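Local coordinates for Lmo0547 protein (Listeria monocytogenes, PDB 4R9N) that probably regulates transcription in response to a sugar, as a SorC-family DNA-binding protein with a putative sugar-binding domain, at residues Val218-Asn223 with Gly238-Ile243. Numbering follows the deposited sequence. Where two conformers were deposited one is given.
Sequences VVALAN and GLIDVI
With CG anti to its carbonyl carbon (chi1 -58°), D241 holds its carboxylate beside its own backbone N and across to V218, where OD2 accepts a hydrogen bond from V218 N at 2.9 Å through its anti lone pair. I240, whose CG1 is likewise anti to the carbonyl carbon, brings CD1 to 3.8 Å from A220 CB. The carboxylate thus takes a main-chain N-H at the start of the pairing, before regular strand geometry begins on the 238-243 side. Next along, V218 O is gripped twice: D241 N reaches it at 2.9 Å in the carbonyl plane, while V242 N, 3.1 Å away, is tilted 22° from that plane. Regular parallel pairing follows, V219 beside V242 and A220 beside I243, with A220 N bonded to V242 O at 2.8 Å. The contact exemplifies how a right-handed beta-alpha-beta crossover returns to a Rossmann-like parallel sheet: strand 217-221 leads through helix 228-236, which G238 ends in a Schellman motif, into the neighbouring strand 242-246. The A220-I240 contact lies on the side facing that helix, where I240 also touches A234 and L235. On the other face V219 and V242 lie side by side, CG2 of V219 3.9 Å from CB of V242, beneath helix 30-49, which contributes L45 and R48.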
# COMPACT_ATOMS: atom_id res chain seq x y z
N VAL A 218 -1.26 -9.76 1.84
CA VAL A 218 -1.13 -8.32 1.65
C VAL A 218 0.09 -7.89 2.49
O VAL A 218 0.14 -8.14 3.72
CB VAL A 218 -2.37 -7.55 2.13
CG1 VAL A 218 -2.10 -6.04 2.15
CG2 VAL A 218 -3.56 -7.90 1.28
N VAL A 219 1.07 -7.29 1.82
CA VAL A 219 2.25 -6.81 2.44
C VAL A 219 2.20 -5.30 2.57
O VAL A 219 1.90 -4.63 1.57
CB VAL A 219 3.46 -7.12 1.56
CG1 VAL A 219 4.71 -6.63 2.26
CG2 VAL A 219 3.52 -8.60 1.30
N ALA A 220 2.43 -4.78 3.76
CA ALA A 220 2.49 -3.35 3.96
C ALA A 220 3.89 -2.91 4.36
O ALA A 220 4.63 -3.57 5.20
CB ALA A 220 1.48 -2.93 4.99
N LEU A 221 4.27 -1.81 3.74
CA LEU A 221 5.54 -1.12 4.01
C LEU A 221 5.21 0.19 4.69
O LEU A 221 4.47 0.97 4.11
CB LEU A 221 6.18 -0.78 2.67
CG LEU A 221 7.01 -1.77 1.88
CD1 LEU A 221 6.51 -3.18 1.94
CD2 LEU A 221 7.17 -1.32 0.43
N ALA A 222 5.75 0.49 5.88
CA ALA A 222 5.44 1.79 6.50
C ALA A 222 6.64 2.32 7.26
O ALA A 222 7.39 1.57 7.86
CB ALA A 222 4.27 1.67 7.45
N ASN A 223 6.76 3.64 7.31
CA ASN A 223 7.78 4.24 8.17
C ASN A 223 7.29 5.54 8.75
O ASN A 223 6.49 6.26 8.10
CB ASN A 223 9.05 4.51 7.37
CG ASN A 223 10.23 4.90 8.26
OD1 ASN A 223 10.53 4.24 9.28
ND2 ASN A 223 10.89 5.97 7.90
N GLY A 238 -6.98 -6.71 10.54
CA GLY A 238 -6.63 -7.83 9.71
C GLY A 238 -6.49 -7.50 8.25
O GLY A 238 -6.72 -8.34 7.39
N LEU A 239 -6.17 -6.26 7.93
CA LEU A 239 -6.03 -5.90 6.51
C LEU A 239 -4.68 -6.36 5.94
O LEU A 239 -4.51 -6.35 4.72
CB LEU A 239 -6.09 -4.42 6.35
CG LEU A 239 -7.42 -3.81 6.76
CD1 LEU A 239 -7.41 -2.29 6.68
CD2 LEU A 239 -8.52 -4.40 5.85
N ILE A 240 -3.73 -6.67 6.82
CA ILE A 240 -2.32 -6.85 6.48
C ILE A 240 -1.86 -8.18 7.01
O ILE A 240 -2.08 -8.53 8.17
CB ILE A 240 -1.45 -5.76 7.12
CG1 ILE A 240 -1.75 -4.42 6.49
CG2 ILE A 240 0.05 -6.11 7.07
CD1 ILE A 240 -1.40 -3.26 7.40
N ASP A 241 -1.11 -8.87 6.19
CA ASP A 241 -0.54 -10.20 6.52
C ASP A 241 0.95 -10.17 6.83
O ASP A 241 1.43 -10.97 7.65
CB ASP A 241 -0.84 -11.17 5.39
CG ASP A 241 -2.34 -11.30 5.12
OD1 ASP A 241 -3.07 -11.71 6.09
OD2 ASP A 241 -2.82 -10.97 3.97
N VAL A 242 1.68 -9.27 6.19
CA VAL A 242 3.11 -9.22 6.30
C VAL A 242 3.44 -7.72 6.40
O VAL A 242 2.95 -6.86 5.58
CB VAL A 242 3.79 -9.80 5.01
CG1 VAL A 242 5.29 -9.57 5.05
CG2 VAL A 242 3.43 -11.29 4.80
N ILE A 243 4.22 -7.39 7.38
CA ILE A 243 4.73 -6.02 7.49
C ILE A 243 6.21 -5.97 7.38
O ILE A 243 6.93 -6.91 7.86
CB ILE A 243 4.35 -5.32 8.81
CG1 ILE A 243 4.76 -6.09 10.05
CG2 ILE A 243 2.86 -5.02 8.84
CD1 ILE A 243 4.61 -5.21 11.27